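Tyrosinase (Burkholderia thailandensis, PDB 5ZRD) probably uses a pair of copper ions to hydroxylate monophenols to catechols and oxidise these to quinones, the chemistry of a tyrosinase. Local coordinates at residues Trp328-Arg339 with Asp388-Leu396. Sequence-based numbering, arbitrary orientation.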
loop_
_atom_site.group_PDB
_atom_site.type_symbol
_atom_site.label_atom_id
_atom_site.label_comp_id
_atom_site.label_asym_id
_atom_site.label_seq_id
_atom_site.Cartn_x
_atom_site.Cartn_y
_atom_site.Cartn_z
ATOM N N TRP A 328 41.651 12.432 -8.085
ATOM C CA TRP A 328 42.424 12.893 -9.254
ATOM C C TRP A 328 43.874 12.375 -9.180
ATOM O O TRP A 328 44.441 11.966 -10.196
ATOM C CB TRP A 328 42.364 14.431 -9.362
ATOM C CG TRP A 328 43.167 14.989 -10.496
ATOM C CD1 TRP A 328 44.283 15.765 -10.398
ATOM C CD2 TRP A 328 42.946 14.778 -11.903
ATOM N NE1 TRP A 328 44.771 16.044 -11.646
ATOM C CE2 TRP A 328 43.968 15.468 -12.588
ATOM C CE3 TRP A 328 42.008 14.065 -12.648
ATOM C CZ2 TRP A 328 44.054 15.497 -13.974
ATOM C CZ3 TRP A 328 42.090 14.095 -14.024
ATOM C CH2 TRP A 328 43.095 14.811 -14.675
ATOM N N VAL A 329 44.448 12.367 -7.978
ATOM C CA VAL A 329 45.760 11.782 -7.776
ATOM C C VAL A 329 45.758 10.290 -8.121
ATOM O O VAL A 329 46.695 9.836 -8.710
ATOM C CB VAL A 329 46.268 11.971 -6.339
ATOM C CG1 VAL A 329 47.489 11.105 -6.075
ATOM C CG2 VAL A 329 46.586 13.426 -6.052
ATOM N N TRP A 330 44.713 9.549 -7.757
ATOM C CA TRP A 330 44.645 8.152 -8.031
ATOM C C TRP A 330 44.549 7.971 -9.546
ATOM O O TRP A 330 45.125 7.030 -10.080
ATOM C CB TRP A 330 43.456 7.488 -7.312
ATOM C CG TRP A 330 43.230 6.054 -7.695
ATOM C CD1 TRP A 330 43.786 4.952 -7.120
ATOM C CD2 TRP A 330 42.414 5.567 -8.775
ATOM N NE1 TRP A 330 43.356 3.818 -7.749
ATOM C CE2 TRP A 330 42.507 4.165 -8.765
ATOM C CE3 TRP A 330 41.637 6.181 -9.762
ATOM C CZ2 TRP A 330 41.866 3.378 -9.710
ATOM C CZ3 TRP A 330 40.964 5.399 -10.676
ATOM C CH2 TRP A 330 41.104 4.015 -10.666
ATOM N N GLN A 331 43.776 8.835 -10.194
ATOM C CA GLN A 331 43.609 8.765 -11.674
ATOM C C GLN A 331 44.979 8.949 -12.315
ATOM O O GLN A 331 45.330 8.172 -13.161
ATOM C CB GLN A 331 42.658 9.819 -12.211
ATOM C CG GLN A 331 41.201 9.470 -11.973
ATOM C CD GLN A 331 40.235 10.546 -12.422
ATOM O OE1 GLN A 331 39.945 11.482 -11.678
ATOM N NE2 GLN A 331 39.685 10.386 -13.623
ATOM N N LYS A 332 45.772 9.882 -11.789
ATOM C CA LYS A 332 47.117 10.196 -12.357
ATOM C C LYS A 332 48.108 9.056 -12.087
ATOM O O LYS A 332 48.789 8.616 -13.003
ATOM C CB LYS A 332 47.698 11.477 -11.748
ATOM C CG LYS A 332 47.000 12.784 -12.118
ATOM C CD LYS A 332 47.951 13.915 -12.546
ATOM C CE LYS A 332 48.724 14.604 -11.431
ATOM N NZ LYS A 332 47.974 14.679 -10.145
ATOM N N GLN A 333 48.197 8.608 -10.824
ATOM C CA GLN A 333 49.153 7.595 -10.428
ATOM C C GLN A 333 48.772 6.247 -11.055
ATOM O O GLN A 333 49.628 5.401 -11.095
ATOM C CB GLN A 333 49.255 7.417 -8.910
ATOM C CG GLN A 333 49.861 8.601 -8.152
ATOM C CD GLN A 333 50.093 8.288 -6.685
ATOM O OE1 GLN A 333 49.850 7.171 -6.243
ATOM N NE2 GLN A 333 50.591 9.252 -5.912
ATOM N N THR A 334 47.550 6.008 -11.546
ATOM C CA THR A 334 47.208 4.650 -11.972
ATOM C C THR A 334 46.815 4.599 -13.451
ATOM O O THR A 334 46.433 3.540 -13.915
ATOM C CB THR A 334 46.049 4.001 -11.178
ATOM O OG1 THR A 334 44.820 4.691 -11.434
ATOM C CG2 THR A 334 46.314 3.909 -9.689
ATOM N N GLY A 335 46.819 5.722 -14.154
ATOM C CA GLY A 335 46.565 5.721 -15.586
ATOM C C GLY A 335 45.110 5.913 -15.932
ATOM O O GLY A 335 44.717 5.544 -17.048
ATOM N N HIS A 336 44.327 6.559 -15.052
ATOM C CA HIS A 336 42.873 6.676 -15.295
ATOM C C HIS A 336 42.435 8.137 -15.432
ATOM O O HIS A 336 41.273 8.430 -15.177
ATOM C CB HIS A 336 42.075 5.939 -14.201
ATOM C CG HIS A 336 42.339 4.473 -14.210
ATOM N ND1 HIS A 336 41.822 3.642 -15.187
ATOM C CD2 HIS A 336 43.143 3.703 -13.448
ATOM C CE1 HIS A 336 42.285 2.418 -15.002
ATOM N NE2 HIS A 336 43.069 2.436 -13.941
ATOM N N THR A 337 43.329 9.040 -15.843
ATOM C CA THR A 337 42.920 10.426 -16.109
ATOM C C THR A 337 41.932 10.504 -17.282
ATOM O O THR A 337 41.147 11.477 -17.314
ATOM C CB THR A 337 44.071 11.387 -16.434
ATOM O OG1 THR A 337 44.637 10.947 -17.681
ATOM C CG2 THR A 337 45.055 11.508 -15.287
ATOM N N ASP A 338 41.898 9.519 -18.190
ATOM C CA ASP A 338 40.961 9.649 -19.337
ATOM C C ASP A 338 40.026 8.488 -19.554
ATOM O O ASP A 338 39.208 8.504 -20.451
ATOM C CB ASP A 338 41.724 9.949 -20.631
ATOM C CG ASP A 338 42.452 11.270 -20.586
ATOM O OD1 ASP A 338 41.804 12.301 -20.866
ATOM O OD2 ASP A 338 43.646 11.313 -20.225
ATOM N N ARG A 339 40.111 7.465 -18.745
ATOM C CA ARG A 339 39.161 6.384 -18.870
ATOM C C ARG A 339 38.984 5.752 -17.496
ATOM O O ARG A 339 39.910 5.707 -16.676
ATOM C CB ARG A 339 39.585 5.329 -19.894
ATOM C CG ARG A 339 41.017 4.834 -19.749
ATOM C CD ARG A 339 41.367 3.916 -20.912
ATOM N NE ARG A 339 42.463 2.989 -20.622
ATOM C CZ ARG A 339 42.821 1.959 -21.399
ATOM N NH1 ARG A 339 43.891 1.239 -21.098
ATOM N NH2 ARG A 339 42.120 1.660 -22.481
ATOM N N ASP A 388 31.117 12.517 -18.488
ATOM C CA ASP A 388 31.384 13.939 -18.608
ATOM C C ASP A 388 32.397 14.521 -17.609
ATOM O O ASP A 388 32.725 15.694 -17.769
ATOM C CB ASP A 388 30.069 14.710 -18.445
ATOM C CG ASP A 388 29.021 14.307 -19.468
ATOM O OD1 ASP A 388 29.372 14.286 -20.665
ATOM O OD2 ASP A 388 27.867 13.975 -19.090
ATOM N N CYS A 389 32.909 13.752 -16.619
ATOM C CA CYS A 389 33.819 14.348 -15.562
ATOM C C CYS A 389 34.953 13.397 -15.168
ATOM O O CYS A 389 35.469 13.394 -14.006
ATOM C CB CYS A 389 33.051 14.766 -14.317
ATOM S SG CYS A 389 32.068 13.429 -13.589
ATOM N N ILE A 390 35.435 12.654 -16.155
ATOM C CA ILE A 390 36.612 11.813 -15.923
ATOM C C ILE A 390 37.871 12.693 -15.840
ATOM O O ILE A 390 38.688 12.592 -14.908
ATOM C CB ILE A 390 36.692 10.707 -16.988
ATOM C CG1 ILE A 390 35.396 9.889 -16.975
ATOM C CG2 ILE A 390 37.929 9.840 -16.775
ATOM C CD1 ILE A 390 35.324 8.788 -17.987
ATOM N N ASN A 391 38.035 13.589 -16.786
ATOM C CA ASN A 391 39.246 14.349 -16.832
ATOM C C ASN A 391 38.916 15.774 -16.412
ATOM O O ASN A 391 38.297 16.521 -17.190
ATOM C CB ASN A 391 39.881 14.341 -18.223
ATOM C CG ASN A 391 41.211 15.060 -18.239
ATOM O OD1 ASN A 391 41.347 16.135 -17.658
ATOM N ND2 ASN A 391 42.212 14.451 -18.854
ATOM N N ILE A 392 39.341 16.151 -15.213
ATOM C CA ILE A 392 38.919 17.457 -14.725
ATOM C C ILE A 392 39.520 18.590 -15.594
ATOM O O ILE A 392 38.898 19.635 -15.679
ATOM C CB ILE A 392 39.256 17.663 -13.230
ATOM C CG1 ILE A 392 40.750 17.556 -12.959
ATOM C CG2 ILE A 392 38.452 16.722 -12.348
ATOM C CD1 ILE A 392 41.143 17.943 -11.551
ATOM N N GLU A 393 40.715 18.429 -16.180
ATOM C CA GLU A 393 41.381 19.511 -16.956
ATOM C C GLU A 393 40.687 19.648 -18.328
ATOM O O GLU A 393 40.164 20.710 -18.656
ATOM C CB GLU A 393 42.879 19.234 -17.084
ATOM C CG GLU A 393 43.611 19.199 -15.755
ATOM C CD GLU A 393 45.068 18.719 -15.775
ATOM O OE1 GLU A 393 45.454 18.015 -16.744
ATOM O OE2 GLU A 393 45.826 19.026 -14.804
ATOM N N ARG A 394 40.528 18.550 -19.055
ATOM C CA ARG A 394 39.965 18.584 -20.428
ATOM C C ARG A 394 38.453 18.760 -20.416
ATOM O O ARG A 394 37.940 19.340 -21.347
ATOM C CB ARG A 394 40.291 17.320 -21.233
ATOM C CG ARG A 394 41.780 17.001 -21.288
ATOM C CD ARG A 394 42.117 15.756 -22.098
ATOM N NE ARG A 394 43.564 15.562 -22.104
ATOM C CZ ARG A 394 44.456 16.277 -22.818
ATOM N NH1 ARG A 394 44.068 16.957 -23.896
ATOM N NH2 ARG A 394 45.733 16.292 -22.438
ATOM N N GLN A 395 37.716 18.235 -19.440
ATOM C CA GLN A 395 36.249 18.327 -19.543
ATOM C C GLN A 395 35.673 19.425 -18.621
ATOM O O GLN A 395 34.579 19.929 -18.901
ATOM C CB GLN A 395 35.612 16.968 -19.263
ATOM C CG GLN A 395 35.958 15.880 -20.273
ATOM C CD GLN A 395 35.506 14.517 -19.786
ATOM O OE1 GLN A 395 36.113 13.917 -18.899
ATOM N NE2 GLN A 395 34.424 14.011 -20.346
ATOM N N LEU A 396 36.328 19.792 -17.517
ATOM C CA LEU A 396 35.699 20.708 -16.523
ATOM C C LEU A 396 36.534 21.995 -16.337
ATOM O O LEU A 396 36.102 22.920 -15.658
ATOM C CB LEU A 396 35.527 19.982 -15.178
ATOM C CG LEU A 396 34.594 18.768 -15.150
ATOM C CD1 LEU A 396 34.489 18.222 -13.740
ATOM C CD2 LEU A 396 33.198 19.085 -15.668
#
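Asn391 meets Thr337 and Asp338 with one branch of its amide while the other N-caps helix 392-396. Its CB rests 3.3 Å from Thr337 O, and CG, anti to the backbone N (chi1 -176°), also lies near that oxygen, setting the amide between Asp338 and its own helix. On one branch OD1 accepts from Arg394 N at 2.9 Å, nearly straight though from above the carbonyl plane, and more weakly from Glu393 N. OD1 also lies near Trp328 CH2. The other branch reaches across: ND2 donates to Asp338 OD1 at 3.0 Å, arriving from above a carboxylate plane turned 46° from the amide. A long salt bridge to Arg394 NE uses the same oxygen, while Thr337 OG1 hydrogen-bonds with Asp338 OD2, so both carboxylate oxygens have a hydrogen-bond partner.

Next to this polar cluster, Ile392 CG1 sits over the six-membered ring of Trp328, 3.6 Å from its centroid, in a CH-pi contact only 8° off the normal. Lys332 CG lies on the opposite face, offset toward the rim. Gln331 NE2 donates hydrogen bonds to Ile390 O at 2.7 Å and His336 O at 3.0 Å, joining the turn beyond the Schellman motif at Gly335 to 388-396.

The contact thus pins the C-terminal end of helix 315-334, which carries the copper ligand His320, to the start of helix 392-396. Helix 90-108 packs alongside, Arg95 NH1 hydrogen-bonding with Gln331 OE1 and Cys389 O; its copper ligand His94 lies about 11 Å from Ile392, side chain to side chain. Strand 398-400 brings Tyr400 against Trp328 and Ile392.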